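Local coordinates for glucoamylase (Thermoanaerobacterium thermosaccharolyticum, PDB 1LF6), which probably hydrolyses terminal alpha-1,4-linked glucose residues one after another from the non-reducing ends of glucan chains, releasing beta-D-glucose, at residues T281-C284 against N285-N288; N295-Y298 against Y299-M302. All coordinates share one frame; numbering follows the deposited sequence.

Contact 1 of 2, residues T281-C284 against N285-N288; sequences TKYC and NTLN
Cys284 O is gripped twice, by the backbone N of Leu287 and by a water. Leu287 N lies 3.0 Å from Cys284 O and comes from above the carbonyl plane, 58° out of it. The water donates to Cys284 O at 2.8 Å and bridges to Leu287 O, where its bond is short at 2.5 Å. One turn earlier, Asn285 N donates to Thr281 O over 3.0 Å. These bonds mark the C-terminal end of helix 269-284, where the chain leaves through a type I beta turn from Cys284 to Leu287 and heads for helix 296-306, probably part of the (alpha/alpha) barrel. At the end of the turn, Leu287 meets the Tyr283 ring obliquely. Its CD2 sits 3.8 Å from Tyr283 CZ, and its CD1 3.9 Å from Tyr283 CE1. Tyr283 CG is anti to the backbone N (chi1 171°), on the side where the chain goes on to Leu287. Tyr283 OH is hydrogen-bonded to Asp357. Thr281 and Asn285 lie side by side, pointing the same way, with Thr281 CG2 3.4 Å from Asn285 ND2. Asn285 OD1 bonds Lys103, and Thr281 OG1 turns back to Ile277 O.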
ATOM      1  N   THR A 281     -16.946  12.053   0.546  1.00 24.58           N
ATOM      2  CA  THR A 281     -17.110  13.241  -0.280  1.00 24.35           C
ATOM      3  C   THR A 281     -16.783  14.473   0.553  1.00 24.75           C
ATOM      4  O   THR A 281     -16.124  15.400   0.084  1.00 24.12           O
ATOM      5  CB  THR A 281     -18.552  13.342  -0.815  1.00 23.89           C
ATOM      6  OG1 THR A 281     -18.874  12.143  -1.526  1.00 21.20           O
ATOM      7  CG2 THR A 281     -18.693  14.522  -1.763  1.00 24.01           C
ATOM      8  N   LYS A 282     -17.239  14.464   1.800  1.00 25.71           N
ATOM      9  CA  LYS A 282     -16.991  15.562   2.725  1.00 26.46           C
ATOM     10  C   LYS A 282     -15.489  15.811   2.848  1.00 26.33           C
ATOM     11  O   LYS A 282     -15.026  16.956   2.859  1.00 24.94           O
ATOM     12  CB  LYS A 282     -17.562  15.212   4.099  1.00 28.32           C
ATOM     13  CG  LYS A 282     -17.281  16.245   5.169  1.00 31.18           C
ATOM     14  CD  LYS A 282     -17.758  15.758   6.522  1.00 34.20           C
ATOM     15  CE  LYS A 282     -17.528  16.807   7.593  1.00 36.62           C
ATOM     16  NZ  LYS A 282     -18.054  16.348   8.909  1.00 37.96           N
ATOM     17  N   TYR A 283     -14.729  14.728   2.951  1.00 24.86           N
ATOM     18  CA  TYR A 283     -13.283  14.843   3.066  1.00 23.94           C
ATOM     19  C   TYR A 283     -12.661  15.405   1.798  1.00 22.36           C
ATOM     20  O   TYR A 283     -11.824  16.299   1.868  1.00 22.08           O
ATOM     21  CB  TYR A 283     -12.648  13.487   3.379  1.00 23.76           C
ATOM     22  CG  TYR A 283     -11.141  13.533   3.291  1.00 26.27           C
ATOM     23  CD1 TYR A 283     -10.459  12.887   2.256  1.00 25.68           C
ATOM     24  CD2 TYR A 283     -10.395  14.256   4.221  1.00 24.00           C
ATOM     25  CE1 TYR A 283      -9.064  12.964   2.154  1.00 26.20           C
ATOM     26  CE2 TYR A 283      -9.006  14.342   4.129  1.00 24.90           C
ATOM     27  CZ  TYR A 283      -8.347  13.693   3.095  1.00 25.58           C
ATOM     28  OH  TYR A 283      -6.976  13.761   3.016  1.00 26.12           O
ATOM     29  N   CYS A 284     -13.066  14.888   0.642  1.00 23.34           N
ATOM     30  CA  CYS A 284     -12.515  15.366  -0.622  1.00 24.25           C
ATOM     31  C   CYS A 284     -12.745  16.855  -0.811  1.00 26.72           C
ATOM     32  O   CYS A 284     -11.859  17.573  -1.282  1.00 25.75           O
ATOM     33  CB  CYS A 284     -13.125  14.611  -1.805  1.00 23.18           C
ATOM     34  SG  CYS A 284     -12.594  12.895  -1.947  1.00 25.84           S
ATOM     35  N   ASN A 285     -13.934  17.319  -0.435  1.00 29.00           N
ATOM     36  CA  ASN A 285     -14.278  18.726  -0.596  1.00 30.82           C
ATOM     37  C   ASN A 285     -13.577  19.641   0.388  1.00 31.17           C
ATOM     38  O   ASN A 285     -13.735  20.858   0.343  1.00 32.59           O
ATOM     39  CB  ASN A 285     -15.792  18.917  -0.512  1.00 31.40           C
ATOM     40  CG  ASN A 285     -16.509  18.305  -1.691  1.00 32.72           C
ATOM     41  OD1 ASN A 285     -15.983  18.289  -2.803  1.00 35.16           O
ATOM     42  ND2 ASN A 285     -17.717  17.808  -1.461  1.00 33.80           N
ATOM     43  N   THR A 286     -12.794  19.051   1.277  1.00 31.79           N
ATOM     44  CA  THR A 286     -12.050  19.825   2.249  1.00 31.46           C
ATOM     45  C   THR A 286     -10.658  20.095   1.666  1.00 30.66           C
ATOM     46  O   THR A 286      -9.915  20.942   2.161  1.00 30.52           O
ATOM     47  CB  THR A 286     -11.931  19.050   3.584  1.00 33.90           C
ATOM     48  OG1 THR A 286     -11.803  19.979   4.663  1.00 37.14           O
ATOM     49  CG2 THR A 286     -10.714  18.136   3.581  1.00 31.55           C
ATOM     50  N   LEU A 287     -10.335  19.388   0.585  1.00 29.38           N
ATOM     51  CA  LEU A 287      -9.033  19.503  -0.074  1.00 27.80           C
ATOM     52  C   LEU A 287      -8.984  20.568  -1.166  1.00 27.41           C
ATOM     53  O   LEU A 287     -10.006  20.920  -1.751  1.00 25.84           O
ATOM     54  CB  LEU A 287      -8.649  18.152  -0.692  1.00 24.86           C
ATOM     55  CG  LEU A 287      -8.709  16.907   0.208  1.00 23.40           C
ATOM     56  CD1 LEU A 287      -8.427  15.671  -0.633  1.00 20.05           C
ATOM     57  CD2 LEU A 287      -7.705  17.017   1.340  1.00 20.44           C
ATOM     58  N   ASN A 288      -7.785  21.072  -1.441  1.00 27.63           N
ATOM     59  CA  ASN A 288      -7.607  22.070  -2.491  1.00 28.03           C
ATOM     60  C   ASN A 288      -8.021  21.439  -3.820  1.00 27.46           C
ATOM     61  O   ASN A 288      -7.707  20.277  -4.090  1.00 25.14           O
ATOM     62  CB  ASN A 288      -6.140  22.508  -2.585  1.00 29.41           C
ATOM     63  CG  ASN A 288      -5.618  23.089  -1.285  1.00 31.50           C
ATOM     64  OD1 ASN A 288      -6.224  23.989  -0.701  1.00 34.48           O
ATOM     65  ND2 ASN A 288      -4.478  22.584  -0.829  1.00 33.67           N
TER
HETATM   66  O   HOH W   1     -11.604  19.556  -3.196  1.00 22.62           O

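Contact 2 of 2, residues N295-Y298 against Y299-M302; sequences NSLY and YNSM
The Tyr298 ring turns its edge to one face of the Tyr299 ring, a T-shaped pair of neighbours in sequence. The centroids are 5.1 Å apart and the planes meet at 67°. Tyr298 CD2 stands over the centre of the Tyr299 ring, and Tyr298 CE2 comes within 3.9 Å of Tyr299 CE1. On one face of Tyr298 lies Met302 CG, offset toward the rim and 4.1 Å from Tyr298 CE1. Met302 CG is anti to its carbonyl carbon, beside the backbone N (chi1 -69°), and makes the approach; the sulfur lies farther off. Met302 SD is 5.5 Å from the Tyr298 centroid in an oblique Met-aromatic contact. Phe290 makes a further edge-to-face pair with Tyr298.

These side chains stand on the first turns of helix 296-306, with Asn295 at the N-cap position. Tyr299 N donates to Asn295 O at 3.2 Å. Asn300 N to Ser296 O and Met302 N to Tyr298 O continue the i to i+4 pattern. Leu297 O takes two donors from one residue. Ser301 N is 2.8 Å from Leu297 O and Ser301 OG 2.7 Å from it, on opposite faces of the carbonyl plane. Ser301 OG also bonds His656 ND1 of helix 653-668. Since its proton goes to Leu297 O, the buried hydroxyl probably accepts from His656 ND1, which would then carry a proton.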
ATOM      1  N   ASN A 295      -8.238  16.487 -10.429  1.00 25.21           N
ATOM      2  CA  ASN A 295      -8.850  15.414 -11.205  1.00 24.14           C
ATOM      3  C   ASN A 295      -9.160  14.169 -10.378  1.00 23.44           C
ATOM      4  O   ASN A 295      -8.921  14.132  -9.169  1.00 24.85           O
ATOM      5  CB  ASN A 295      -7.952  15.051 -12.395  1.00 24.08           C
ATOM      6  CG  ASN A 295      -6.593  14.518 -11.967  1.00 23.63           C
ATOM      7  OD1 ASN A 295      -5.706  14.315 -12.794  1.00 23.61           O
ATOM      8  ND2 ASN A 295      -6.428  14.288 -10.674  1.00 21.77           N
ATOM      9  N   SER A 296      -9.690  13.145 -11.035  1.00 22.88           N
ATOM     10  CA  SER A 296     -10.057  11.915 -10.347  1.00 23.72           C
ATOM     11  C   SER A 296      -8.887  11.203  -9.682  1.00 20.74           C
ATOM     12  O   SER A 296      -9.003  10.741  -8.545  1.00 20.82           O
ATOM     13  CB  SER A 296     -10.758  10.958 -11.315  1.00 26.05           C
ATOM     14  OG  SER A 296      -9.880  10.539 -12.342  1.00 34.00           O
ATOM     15  N   LEU A 297      -7.760  11.108 -10.375  1.00 20.60           N
ATOM     16  CA  LEU A 297      -6.608  10.423  -9.796  1.00 19.46           C
ATOM     17  C   LEU A 297      -6.113  11.158  -8.563  1.00 18.87           C
ATOM     18  O   LEU A 297      -5.628  10.536  -7.622  1.00 19.58           O
ATOM     19  CB  LEU A 297      -5.481  10.283 -10.824  1.00 16.81           C
ATOM     20  CG  LEU A 297      -4.292   9.410 -10.408  1.00 19.35           C
ATOM     21  CD1 LEU A 297      -4.778   8.061  -9.895  1.00 16.21           C
ATOM     22  CD2 LEU A 297      -3.365   9.218 -11.598  1.00 18.90           C
ATOM     23  N   TYR A 298      -6.239  12.483  -8.567  1.00 18.57           N
ATOM     24  CA  TYR A 298      -5.816  13.293  -7.427  1.00 18.38           C
ATOM     25  C   TYR A 298      -6.666  12.919  -6.218  1.00 17.94           C
ATOM     26  O   TYR A 298      -6.144  12.602  -5.152  1.00 18.10           O
ATOM     27  CB  TYR A 298      -5.998  14.779  -7.744  1.00 19.74           C
ATOM     28  CG  TYR A 298      -5.962  15.696  -6.539  1.00 19.16           C
ATOM     29  CD1 TYR A 298      -4.768  15.970  -5.878  1.00 18.47           C
ATOM     30  CD2 TYR A 298      -7.124  16.325  -6.085  1.00 19.68           C
ATOM     31  CE1 TYR A 298      -4.725  16.859  -4.797  1.00 20.89           C
ATOM     32  CE2 TYR A 298      -7.095  17.214  -5.005  1.00 18.92           C
ATOM     33  CZ  TYR A 298      -5.895  17.481  -4.370  1.00 19.60           C
ATOM     34  OH  TYR A 298      -5.856  18.399  -3.342  1.00 19.69           O
ATOM     35  N   TYR A 299      -7.982  12.964  -6.382  1.00 18.90           N
ATOM     36  CA  TYR A 299      -8.874  12.616  -5.286  1.00 17.78           C
ATOM     37  C   TYR A 299      -8.713  11.141  -4.907  1.00 17.01           C
ATOM     38  O   TYR A 299      -8.677  10.795  -3.722  1.00 17.28           O
ATOM     39  CB  TYR A 299     -10.324  12.930  -5.678  1.00 18.97           C
ATOM     40  CG  TYR A 299     -10.640  14.413  -5.667  1.00 18.66           C
ATOM     41  CD1 TYR A 299     -10.644  15.132  -4.473  1.00 22.36           C
ATOM     42  CD2 TYR A 299     -10.919  15.100  -6.849  1.00 20.24           C
ATOM     43  CE1 TYR A 299     -10.920  16.511  -4.453  1.00 22.87           C
ATOM     44  CE2 TYR A 299     -11.194  16.478  -6.842  1.00 23.11           C
ATOM     45  CZ  TYR A 299     -11.192  17.173  -5.639  1.00 22.96           C
ATOM     46  OH  TYR A 299     -11.458  18.528  -5.634  1.00 24.21           O
ATOM     47  N   ASN A 300      -8.605  10.272  -5.906  1.00 15.88           N
ATOM     48  CA  ASN A 300      -8.440   8.847  -5.631  1.00 16.40           C
ATOM     49  C   ASN A 300      -7.195   8.643  -4.773  1.00 16.49           C
ATOM     50  O   ASN A 300      -7.239   7.947  -3.755  1.00 16.71           O
ATOM     51  CB  ASN A 300      -8.310   8.046  -6.939  1.00 14.54           C
ATOM     52  CG  ASN A 300      -8.389   6.537  -6.716  1.00 16.75           C
ATOM     53  OD1 ASN A 300      -7.505   5.788  -7.133  1.00 19.67           O
ATOM     54  ND2 ASN A 300      -9.452   6.090  -6.063  1.00 13.86           N
ATOM     55  N   SER A 301      -6.087   9.261  -5.179  1.00 15.65           N
ATOM     56  CA  SER A 301      -4.834   9.135  -4.439  1.00 16.34           C
ATOM     57  C   SER A 301      -4.972   9.630  -3.000  1.00 16.86           C
ATOM     58  O   SER A 301      -4.526   8.965  -2.069  1.00 16.20           O
ATOM     59  CB  SER A 301      -3.716   9.922  -5.139  1.00 14.91           C
ATOM     60  OG  SER A 301      -3.490   9.426  -6.449  1.00 14.08           O
ATOM     61  N   MET A 302      -5.599  10.792  -2.819  1.00 15.32           N
ATOM     62  CA  MET A 302      -5.750  11.342  -1.478  1.00 15.90           C
ATOM     63  C   MET A 302      -6.621  10.493  -0.551  1.00 16.06           C
ATOM     64  O   MET A 302      -6.364  10.425   0.651  1.00 17.22           O
ATOM     65  CB  MET A 302      -6.281  12.779  -1.544  1.00 16.46           C
ATOM     66  CG  MET A 302      -5.285  13.785  -2.130  1.00 16.16           C
ATOM     67  SD  MET A 302      -3.633  13.664  -1.409  1.00 18.68           S
ATOM     68  CE  MET A 302      -3.985  13.899   0.344  1.00 15.87           C
TER

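How the contacts relate
Contact 1 is partly buried, with several exposed residues, and ends helix 269-284. Contact 2 is buried and opens helix 296-306, the next helix in the chain. Their centres are about 11 Å apart, and they touch directly. Asn288 O accepts a probable hydrogen bond from Tyr298 OH at 2.7 Å, and Leu287 CD1 packs 3.7 Å from Met302 CB. Both contacts also pack on helix 342-355. Their chemistry follows their place: contact 1 relies on turn bonds, a bridging water and polar side chains with partners elsewhere in the chain, whereas contact 2 combines helix bonds with a T-shaped tyrosine pair and an oblique Met-aromatic contact. Both lie away from the probable catalytic residues Glu435 and Glu438.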